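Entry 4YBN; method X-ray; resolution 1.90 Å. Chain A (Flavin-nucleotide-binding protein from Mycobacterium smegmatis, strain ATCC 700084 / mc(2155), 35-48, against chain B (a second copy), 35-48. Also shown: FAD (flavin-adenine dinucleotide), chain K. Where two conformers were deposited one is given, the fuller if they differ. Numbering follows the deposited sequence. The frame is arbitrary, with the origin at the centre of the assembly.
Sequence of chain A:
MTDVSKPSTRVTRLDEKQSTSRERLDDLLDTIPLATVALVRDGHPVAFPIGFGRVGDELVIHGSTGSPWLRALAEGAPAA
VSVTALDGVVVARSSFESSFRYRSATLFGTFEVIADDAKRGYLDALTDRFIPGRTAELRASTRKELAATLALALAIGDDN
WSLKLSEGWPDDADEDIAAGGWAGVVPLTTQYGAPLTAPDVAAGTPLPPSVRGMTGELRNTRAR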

ATOM      1  N   ALA A  35       4.024  -3.510  -4.397  1.00 18.87           N
ATOM      2  CA  ALA A  35       4.780  -2.286  -4.561  1.00 17.85           C
ATOM      3  C   ALA A  35       3.921  -1.309  -5.390  1.00 19.08           C
ATOM      4  O   ALA A  35       3.067  -1.728  -6.197  1.00 19.37           O
ATOM      5  CB  ALA A  35       6.079  -2.588  -5.316  1.00 18.68           C
ATOM      6  N   THR A  36       4.165  -0.018  -5.230  1.00 15.37           N
ATOM      7  CA  THR A  36       3.573   0.914  -6.106  1.00 16.83           C
ATOM      8  C   THR A  36       4.735   1.487  -6.879  1.00 18.32           C
ATOM      9  O   THR A  36       5.668   1.956  -6.280  1.00 20.35           O
ATOM     10  CB  THR A  36       2.798   2.000  -5.348  1.00 18.36           C
ATOM     11  OG1 THR A  36       1.740   1.358  -4.639  1.00 21.71           O
ATOM     12  CG2 THR A  36       2.224   2.935  -6.292  1.00 21.37           C
ATOM     13  N   VAL A  37       4.619   1.478  -8.189  1.00 17.87           N
ATOM     14  CA  VAL A  37       5.686   1.919  -9.075  1.00 20.75           C
ATOM     15  C   VAL A  37       5.270   3.207  -9.779  1.00 22.75           C
ATOM     16  O   VAL A  37       4.182   3.325 -10.263  1.00 23.40           O
ATOM     17  CB  VAL A  37       5.977   0.884 -10.133  1.00 21.17           C
ATOM     18  CG1 VAL A  37       6.963   1.421 -11.164  1.00 24.32           C
ATOM     19  CG2 VAL A  37       6.493  -0.389  -9.517  1.00 22.70           C
ATOM     20  N   ALA A  38       6.135   4.188  -9.714  1.00 20.42           N
ATOM     21  CA  ALA A  38       5.918   5.496 -10.313  1.00 20.55           C
ATOM     22  C   ALA A  38       6.937   5.718 -11.424  1.00 21.43           C
ATOM     23  O   ALA A  38       8.130   5.382 -11.264  1.00 20.82           O
ATOM     24  CB  ALA A  38       6.101   6.540  -9.253  1.00 21.25           C
ATOM     25  N   LEU A  39       6.484   6.271 -12.548  1.00 18.19           N
ATOM     26  CA  LEU A  39       7.311   6.625 -13.629  1.00 20.94           C
ATOM     27  C   LEU A  39       6.685   7.866 -14.323  1.00 24.19           C
ATOM     28  O   LEU A  39       5.635   8.370 -13.923  1.00 21.95           O
ATOM     29  CB  LEU A  39       7.434   5.488 -14.610  1.00 21.09           C
ATOM     30  CG  LEU A  39       6.212   5.002 -15.366  1.00 26.40           C
ATOM     31  CD1 LEU A  39       6.611   4.411 -16.698  1.00 28.00           C
ATOM     32  CD2 LEU A  39       5.474   3.967 -14.521  1.00 28.76           C
ATOM     33  N   VAL A  40       7.367   8.352 -15.340  1.00 22.36           N
ATOM     34  CA  VAL A  40       6.956   9.565 -16.046  1.00 25.09           C
ATOM     35  C   VAL A  40       6.655   9.168 -17.487  1.00 29.39           C
ATOM     36  O   VAL A  40       7.419   8.400 -18.125  1.00 26.73           O
ATOM     37  CB  VAL A  40       8.082  10.560 -16.006  1.00 26.35           C
ATOM     38  CG1 VAL A  40       7.670  11.889 -16.615  1.00 32.56           C
ATOM     39  CG2 VAL A  40       8.551  10.808 -14.572  1.00 25.45           C
ATOM     40  N   ARG A  41       5.500   9.603 -17.972  1.00 29.30           N
ATOM     41  CA  ARG A  41       5.148   9.525 -19.405  1.00 33.86           C
ATOM     42  C   ARG A  41       4.745  10.891 -19.879  1.00 39.95           C
ATOM     43  O   ARG A  41       3.857  11.540 -19.269  1.00 38.20           O
ATOM     44  CB  ARG A  41       3.954   8.620 -19.613  1.00 35.61           C
ATOM     45  CG  ARG A  41       4.183   7.227 -19.109  1.00 41.32           C
ATOM     46  CD  ARG A  41       5.039   6.407 -20.085  1.00 45.40           C
ATOM     47  NE  ARG A  41       6.499   6.531 -19.930  1.00 45.43           N
ATOM     48  CZ  ARG A  41       7.398   6.116 -20.830  1.00 41.74           C
ATOM     49  NH1 ARG A  41       7.011   5.626 -21.996  1.00 44.63           N
ATOM     50  NH2 ARG A  41       8.691   6.229 -20.580  1.00 43.35           N
ATOM     51  N   ASP A  42       5.439  11.370 -20.915  1.00 44.57           N
ATOM     52  CA  ASP A  42       5.151  12.675 -21.516  1.00 46.56           C
ATOM     53  C   ASP A  42       5.057  13.764 -20.492  1.00 42.33           C
ATOM     54  O   ASP A  42       4.120  14.552 -20.469  1.00 44.92           O
ATOM     55  CB  ASP A  42       3.897  12.572 -22.383  1.00 53.70           C
ATOM     56  CG  ASP A  42       4.045  11.475 -23.452  1.00 59.54           C
ATOM     57  OD1 ASP A  42       5.195  11.258 -23.924  1.00 62.45           O
ATOM     58  OD2 ASP A  42       3.054  10.793 -23.784  1.00 66.46           O
ATOM     59  N   GLY A  43       6.061  13.796 -19.629  1.00 35.21           N
ATOM     60  CA  GLY A  43       6.121  14.767 -18.583  1.00 37.92           C
ATOM     61  C   GLY A  43       5.169  14.564 -17.418  1.00 35.10           C
ATOM     62  O   GLY A  43       5.358  15.203 -16.389  1.00 38.89           O
ATOM     63  N   HIS A  44       4.199  13.661 -17.556  0.53 35.25           N
ATOM     64  CA  HIS A  44       3.180  13.423 -16.515  0.53 32.82           C
ATOM     65  C   HIS A  44       3.596  12.213 -15.608  0.53 29.27           C
ATOM     66  O   HIS A  44       4.281  11.316 -16.042  0.53 25.13           O
ATOM     67  CB  HIS A  44       1.798  13.189 -17.174  0.53 36.71           C
ATOM     68  CG  HIS A  44       1.371  14.293 -18.115  0.53 42.42           C
ATOM     69  ND1 HIS A  44       1.707  15.619 -17.920  0.53 44.06           N
ATOM     70  CD2 HIS A  44       0.645  14.260 -19.262  0.53 46.30           C
ATOM     71  CE1 HIS A  44       1.215  16.349 -18.902  0.53 44.15           C
ATOM     72  NE2 HIS A  44       0.564  15.550 -19.729  0.53 45.88           N
ATOM     73  N   PRO A  45       3.193  12.223 -14.341  1.00 27.06           N
ATOM     74  CA  PRO A  45       3.459  11.085 -13.476  1.00 24.02           C
ATOM     75  C   PRO A  45       2.460  10.014 -13.646  1.00 24.47           C
ATOM     76  O   PRO A  45       1.291  10.302 -13.925  1.00 22.96           O
ATOM     77  CB  PRO A  45       3.378  11.689 -12.068  1.00 30.19           C
ATOM     78  CG  PRO A  45       2.445  12.866 -12.175  1.00 30.29           C
ATOM     79  CD  PRO A  45       2.573  13.358 -13.611  1.00 28.36           C
ATOM     80  N   VAL A  46       2.901   8.755 -13.503  1.00 21.80           N
ATOM     81  CA  VAL A  46       1.979   7.644 -13.516  1.00 24.96           C
ATOM     82  C   VAL A  46       2.367   6.704 -12.373  1.00 25.27           C
ATOM     83  O   VAL A  46       3.558   6.634 -11.952  1.00 21.94           O
ATOM     84  CB  VAL A  46       1.828   6.892 -14.841  1.00 32.75           C
ATOM     85  CG1 VAL A  46       1.668   7.828 -16.032  1.00 37.47           C
ATOM     86  CG2 VAL A  46       2.972   5.973 -15.065  1.00 38.12           C
ATOM     87  N   ALA A  47       1.381   6.054 -11.809  1.00 23.10           N
ATOM     88  CA  ALA A  47       1.643   5.135 -10.680  1.00 24.30           C
ATOM     89  C   ALA A  47       0.748   3.919 -10.797  1.00 28.01           C
ATOM     90  O   ALA A  47      -0.414   4.061 -11.225  1.00 24.63           O
ATOM     91  CB  ALA A  47       1.414   5.827  -9.389  1.00 24.63           C
ATOM     92  N   PHE A  48       1.312   2.721 -10.536  1.00 21.87           N
ATOM     93  CA  PHE A  48       0.506   1.518 -10.638  1.00 23.37           C
ATOM     94  C   PHE A  48       0.999   0.540  -9.609  1.00 21.02           C
ATOM     95  O   PHE A  48       2.140   0.539  -9.249  1.00 20.43           O
ATOM     96  CB  PHE A  48       0.503   0.936 -12.030  1.00 26.95           C
ATOM     97  CG  PHE A  48       1.841   0.461 -12.517  1.00 26.25           C
ATOM     98  CD1 PHE A  48       2.220  -0.838 -12.336  1.00 27.75           C
ATOM     99  CD2 PHE A  48       2.678   1.286 -13.195  1.00 29.90           C
ATOM    100  CE1 PHE A  48       3.450  -1.331 -12.817  1.00 28.33           C
ATOM    101  CE2 PHE A  48       3.926   0.823 -13.643  1.00 28.96           C
ATOM    102  CZ  PHE A  48       4.313  -0.481 -13.438  1.00 28.16           C
TER
HETATM  103  PA  FAD K 305      10.991  14.931   1.042  0.72 42.12           P
HETATM  104  O1A FAD K 305      12.052  15.771   1.695  0.72 41.44           O
HETATM  105  O2A FAD K 305      10.040  15.633   0.120  0.72 40.31           O
HETATM  106  O5B FAD K 305      11.731  13.622   0.356  0.72 41.95           O
HETATM  107  C5B FAD K 305      13.160  13.422   0.409  0.72 34.22           C
HETATM  108  C4B FAD K 305      13.519  11.929   0.426  0.72 36.15           C
HETATM  109  O4B FAD K 305      13.107  11.346   1.677  0.72 35.55           O
HETATM  110  C3B FAD K 305      12.765  11.034  -0.567  0.72 38.02           C
HETATM  111  O3B FAD K 305      13.191  11.120  -1.940  0.72 37.63           O
HETATM  112  C2B FAD K 305      12.838   9.642   0.082  0.72 37.16           C
HETATM  113  O2B FAD K 305      14.012   8.935  -0.298  0.72 38.80           O
HETATM  114  C1B FAD K 305      12.901   9.935   1.588  0.72 35.63           C
HETATM  115  N9A FAD K 305      11.622   9.562   2.201  0.72 35.60           N
HETATM  116  C8A FAD K 305      10.708  10.493   2.570  0.72 38.79           C
HETATM  117  N7A FAD K 305       9.591   9.879   3.059  0.72 37.67           N
HETATM  118  C5A FAD K 305       9.789   8.548   2.998  0.72 31.64           C
HETATM  119  C6A FAD K 305       8.955   7.373   3.360  0.72 28.35           C
HETATM  120  N6A FAD K 305       7.737   7.625   3.892  0.72 26.39           N
HETATM  121  N1A FAD K 305       9.486   6.127   3.173  0.72 27.57           N
HETATM  122  C2A FAD K 305      10.723   5.947   2.619  0.72 25.44           C
HETATM  123  N3A FAD K 305      11.507   6.994   2.280  0.72 32.68           N
HETATM  124  C4A FAD K 305      11.123   8.314   2.439  0.72 32.29           C
HETATM  125  N1  FAD K 305       3.283  12.326   5.889  0.72 31.62           N
HETATM  126  C2  FAD K 305       2.462  13.403   6.064  0.72 32.39           C
HETATM  127  O2  FAD K 305       3.048  14.498   5.904  0.72 32.53           O
HETATM  128  N3  FAD K 305       1.137  13.273   6.370  0.72 30.55           N
HETATM  129  C4  FAD K 305       0.522  12.037   6.454  0.72 31.13           C
HETATM  130  O4  FAD K 305      -0.697  11.782   6.675  0.72 26.33           O
HETATM  131  C4X FAD K 305       1.365  10.829   6.308  0.72 30.02           C
HETATM  132  N5  FAD K 305       0.841   9.580   6.380  0.72 30.21           N
HETATM  133  C5X FAD K 305       1.649   8.506   6.176  0.72 29.77           C
HETATM  134  C6  FAD K 305       1.135   7.255   6.268  0.72 31.10           C
HETATM  135  C7  FAD K 305       1.970   6.165   6.102  0.72 36.98           C
HETATM  136  C7M FAD K 305       1.418   4.780   6.178  0.72 40.84           C
HETATM  137  C8  FAD K 305       3.409   6.311   5.793  0.72 32.17           C
HETATM  138  C8M FAD K 305       4.288   5.111   5.553  0.72 35.02           C
HETATM  139  C9  FAD K 305       3.927   7.570   5.712  0.72 30.59           C
HETATM  140  C9A FAD K 305       3.093   8.665   5.890  0.72 29.64           C
HETATM  141  N10 FAD K 305       3.621   9.952   5.769  0.72 30.69           N
HETATM  142  C10 FAD K 305       2.798  11.054   5.998  0.72 31.62           C
HETATM  143  C1' FAD K 305       5.070  10.157   5.518  0.72 33.03           C
HETATM  144  C2' FAD K 305       5.417  10.674   4.148  0.72 30.63           C
HETATM  145  O2' FAD K 305       5.720   9.556   3.318  0.72 27.72           O
HETATM  146  C3' FAD K 305       6.684  11.519   4.301  0.72 29.31           C
HETATM  147  O3' FAD K 305       7.670  10.782   5.097  0.72 30.15           O
HETATM  148  C4' FAD K 305       6.328  12.906   4.903  0.72 28.69           C
HETATM  149  O4' FAD K 305       5.356  13.604   4.073  0.72 30.40           O
HETATM  150  C5' FAD K 305       7.578  13.752   5.047  0.72 30.13           C
HETATM  151  O5' FAD K 305       8.284  13.697   3.816  0.72 32.61           O
HETATM  152  P   FAD K 305       9.558  14.637   3.539  0.72 35.94           P
HETATM  153  O1P FAD K 305      10.493  14.312   4.674  0.72 36.78           O
HETATM  154  O2P FAD K 305       9.103  16.032   3.309  0.72 34.94           O
HETATM  155  O3P FAD K 305      10.154  14.087   2.168  0.72 34.86           O
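Chain B, residues 35-48: ATVALVRDGHPVAF

Two β-hairpins packed face to face across a near-twofold axis illustrate how small side chains let two sheets approach closely. In each copy, residues 35-41 and 44-48 form antiparallel strands joined by a type I' turn, from A:Arg41 to A:His44 and from B:Arg41 to B:His44, with A:Asp42 and A:Gly43, or B:Asp42 and B:Gly43, at its corners, all at positive phi. Paired backbone hydrogen bonds hold each hairpin together, as between A:Leu39 N and A:Val46 O (3.0 Å) and between A:Val46 N and A:Leu39 O (2.8 Å); chain B repeats the pattern. No hydrogen bond links the two hairpins, so they meet as two packed layers rather than as one continuous sheet.

The two 35-41 strands run in the same general sense, crossing at -31° with their axes 7.2 Å apart at closest approach. Each also lies over the partner's 44-48 strand, at 150° between N-to-C directions and less than 6 Å between axes. The register is symmetric: the CA atoms of A:Ala38 and B:Ala38 are 5.8 Å apart, and those of A:Leu39 and B:Pro45 5.3 Å.

Side chains follow the alternation of an extended strand. A:Thr36, A:Ala38 and A:Val40 point toward chain B, while A:Val37 and A:Leu39 point away; chain B does the same. At the centre, A:Ala38 CB meets B:Ala38 CB at 3.6 Å and B:Ala47 CB at 3.9 Å; a methyl group on each side permits this intimacy. Toward the turns, A:Val40 CG2 lies 4.0 Å from B:Val40 CG2 and 3.9 Å from B:Pro45 CD. The proline ring also packs against backbone, B:Pro45 CB approaching A:Leu39 CA to 3.8 Å, with the reciprocal contact from A:Pro45 CB to B:Leu39 CA equally close. In the other direction along the strands, A:Thr36 CG2 touches B:Thr36 CG2 at 3.8 Å. The contact buries 530 Å² in all, chiefly through apolar packing.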

ATOM      1  N   ALA B  35      -2.533   6.380   0.738  1.00 17.67           N
ATOM      2  CA  ALA B  35      -2.376   6.574  -0.676  1.00 16.57           C
ATOM      3  C   ALA B  35      -0.897   6.579  -0.934  1.00 16.52           C
ATOM      4  O   ALA B  35      -0.093   6.871  -0.062  1.00 18.32           O
ATOM      5  CB  ALA B  35      -2.974   7.908  -1.123  1.00 16.89           C
ATOM      6  N   THR B  36      -0.555   6.353  -2.177  1.00 17.71           N
ATOM      7  CA  THR B  36       0.780   6.614  -2.629  1.00 18.52           C
ATOM      8  C   THR B  36       0.689   7.662  -3.682  1.00 18.68           C
ATOM      9  O   THR B  36      -0.043   7.483  -4.627  1.00 17.50           O
ATOM     10  CB  THR B  36       1.457   5.317  -3.184  1.00 22.04           C
ATOM     11  OG1 THR B  36       1.479   4.302  -2.163  1.00 19.26           O
ATOM     12  CG2 THR B  36       2.904   5.582  -3.595  1.00 23.16           C
ATOM     13  N   VAL B  37       1.450   8.744  -3.550  1.00 18.52           N
ATOM     14  CA  VAL B  37       1.331   9.884  -4.469  1.00 20.60           C
ATOM     15  C   VAL B  37       2.599   9.890  -5.303  1.00 23.46           C
ATOM     16  O   VAL B  37       3.644   9.747  -4.753  1.00 22.02           O
ATOM     17  CB  VAL B  37       1.205  11.179  -3.688  1.00 20.60           C
ATOM     18  CG1 VAL B  37       1.261  12.418  -4.638  1.00 21.24           C
ATOM     19  CG2 VAL B  37      -0.098  11.133  -2.936  1.00 22.99           C
ATOM     20  N   ALA B  38       2.477   9.961  -6.634  1.00 24.31           N
ATOM     21  CA  ALA B  38       3.614  10.042  -7.517  1.00 21.71           C
ATOM     22  C   ALA B  38       3.605  11.458  -8.087  1.00 23.94           C
ATOM     23  O   ALA B  38       2.563  11.964  -8.467  1.00 20.27           O
ATOM     24  CB  ALA B  38       3.510   8.999  -8.613  1.00 22.34           C
ATOM     25  N   LEU B  39       4.783  12.070  -8.226  1.00 22.54           N
ATOM     26  CA  LEU B  39       4.909  13.333  -8.955  1.00 23.21           C
ATOM     27  C   LEU B  39       6.302  13.368  -9.528  1.00 25.70           C
ATOM     28  O   LEU B  39       7.055  12.433  -9.317  1.00 23.87           O
ATOM     29  CB  LEU B  39       4.709  14.541  -8.052  1.00 23.78           C
ATOM     30  CG  LEU B  39       5.625  14.680  -6.885  1.00 28.16           C
ATOM     31  CD1 LEU B  39       5.627  16.121  -6.413  1.00 33.15           C
ATOM     32  CD2 LEU B  39       5.300  13.795  -5.695  1.00 30.94           C
ATOM     33  N   VAL B  40       6.603  14.425 -10.246  1.00 26.98           N
ATOM     34  CA  VAL B  40       7.819  14.543 -11.032  1.00 32.04           C
ATOM     35  C   VAL B  40       8.599  15.656 -10.407  1.00 40.04           C
ATOM     36  O   VAL B  40       8.072  16.769 -10.193  1.00 39.07           O
ATOM     37  CB  VAL B  40       7.497  14.869 -12.500  1.00 33.37           C
ATOM     38  CG1 VAL B  40       8.732  14.848 -13.413  1.00 41.45           C
ATOM     39  CG2 VAL B  40       6.458  13.925 -13.055  1.00 35.49           C
ATOM     40  N   ARG B  41       9.805  15.336  -9.970  0.51 40.81           N
ATOM     41  CA  ARG B  41      10.801  16.343  -9.696  0.51 47.15           C
ATOM     42  C   ARG B  41      12.004  16.127 -10.634  0.51 45.56           C
ATOM     43  O   ARG B  41      12.597  15.043 -10.678  0.51 45.00           O
ATOM     44  CB  ARG B  41      11.220  16.295  -8.240  0.51 48.60           C
ATOM     45  CG  ARG B  41      12.596  16.892  -7.987  0.51 52.81           C
ATOM     46  CD  ARG B  41      13.675  15.823  -7.979  0.51 54.05           C
ATOM     47  NE  ARG B  41      13.861  15.267  -6.645  0.51 52.96           N
ATOM     48  CZ  ARG B  41      14.311  14.042  -6.390  0.51 49.48           C
ATOM     49  NH1 ARG B  41      14.617  13.209  -7.387  0.51 47.24           N
ATOM     50  NH2 ARG B  41      14.441  13.649  -5.126  0.51 47.14           N
ATOM     51  N   ASP B  42      12.335  17.164 -11.402  0.51 45.43           N
ATOM     52  CA  ASP B  42      13.491  17.134 -12.261  0.51 40.21           C
ATOM     53  C   ASP B  42      13.355  16.025 -13.293  0.51 38.26           C
ATOM     54  O   ASP B  42      14.230  15.172 -13.402  0.51 41.97           O
ATOM     55  CB  ASP B  42      14.763  16.964 -11.412  0.51 37.81           C
ATOM     56  CG  ASP B  42      15.026  18.174 -10.472  0.51 41.94           C
ATOM     57  OD1 ASP B  42      14.614  19.314 -10.788  0.51 39.29           O
ATOM     58  OD2 ASP B  42      15.666  17.975  -9.420  0.51 42.07           O
ATOM     59  N   GLY B  43      12.234  15.999 -14.015  1.00 38.46           N
ATOM     60  CA  GLY B  43      12.015  14.997 -15.058  1.00 40.07           C
ATOM     61  C   GLY B  43      11.977  13.538 -14.596  1.00 35.07           C
ATOM     62  O   GLY B  43      11.680  12.655 -15.407  1.00 31.86           O
ATOM     63  N   HIS B  44      12.179  13.325 -13.286  1.00 35.06           N
ATOM     64  CA  HIS B  44      12.210  12.010 -12.671  1.00 35.39           C
ATOM     65  C   HIS B  44      11.131  11.782 -11.618  1.00 31.22           C
ATOM     66  O   HIS B  44      10.727  12.677 -10.892  1.00 28.46           O
ATOM     67  CB  HIS B  44      13.594  11.785 -12.047  1.00 41.14           C
ATOM     68  CG  HIS B  44      14.633  11.427 -13.080  1.00 53.80           C
ATOM     69  ND1 HIS B  44      14.934  12.255 -14.147  1.00 63.34           N
ATOM     70  CD2 HIS B  44      15.388  10.312 -13.249  1.00 58.88           C
ATOM     71  CE1 HIS B  44      15.843  11.674 -14.913  1.00 63.04           C
ATOM     72  NE2 HIS B  44      16.130  10.493 -14.393  1.00 60.50           N
ATOM     73  N   PRO B  45      10.806  10.550 -11.424  1.00 24.02           N
ATOM     74  CA  PRO B  45       9.610  10.270 -10.623  1.00 21.81           C
ATOM     75  C   PRO B  45       9.960  10.169  -9.199  1.00 23.51           C
ATOM     76  O   PRO B  45      11.069   9.720  -8.789  1.00 23.17           O
ATOM     77  CB  PRO B  45       9.117   8.956 -11.213  1.00 23.36           C
ATOM     78  CG  PRO B  45      10.437   8.275 -11.634  1.00 23.92           C
ATOM     79  CD  PRO B  45      11.250   9.394 -12.218  1.00 24.41           C
ATOM     80  N   VAL B  46       9.032  10.605  -8.376  1.00 25.98           N
ATOM     81  CA  VAL B  46       9.112  10.370  -6.938  1.00 25.50           C
ATOM     82  C   VAL B  46       7.750   9.848  -6.462  1.00 22.91           C
ATOM     83  O   VAL B  46       6.716  10.144  -7.034  1.00 23.29           O
ATOM     84  CB  VAL B  46       9.551  11.603  -6.131  1.00 32.10           C
ATOM     85  CG1 VAL B  46      10.922  12.174  -6.605  1.00 33.49           C
ATOM     86  CG2 VAL B  46       8.513  12.659  -6.174  1.00 32.49           C
ATOM     87  N   ALA B  47       7.784   9.099  -5.386  1.00 26.27           N
ATOM     88  CA  ALA B  47       6.591   8.419  -4.847  1.00 24.98           C
ATOM     89  C   ALA B  47       6.651   8.436  -3.336  1.00 25.89           C
ATOM     90  O   ALA B  47       7.652   8.042  -2.774  1.00 26.89           O
ATOM     91  CB  ALA B  47       6.541   7.000  -5.365  1.00 24.49           C
ATOM     92  N   PHE B  48       5.573   8.920  -2.691  0.50 23.18           N
ATOM     93  CA  PHE B  48       5.476   8.963  -1.224  0.50 22.26           C
ATOM     94  C   PHE B  48       4.168   8.306  -0.766  0.50 21.06           C
ATOM     95  O   PHE B  48       3.164   8.377  -1.474  0.50 16.48           O
ATOM     96  CB  PHE B  48       5.498  10.402  -0.704  0.50 24.91           C
ATOM     97  CG  PHE B  48       6.750  11.162  -1.027  0.50 26.61           C
ATOM     98  CD1 PHE B  48       6.970  11.661  -2.314  0.50 26.49           C
ATOM     99  CD2 PHE B  48       7.701  11.407  -0.042  0.50 30.10           C
ATOM    100  CE1 PHE B  48       8.112  12.381  -2.607  0.50 25.48           C
ATOM    101  CE2 PHE B  48       8.860  12.114  -0.336  0.50 29.36           C
ATOM    102  CZ  PHE B  48       9.055  12.606  -1.621  0.50 29.26           C
TER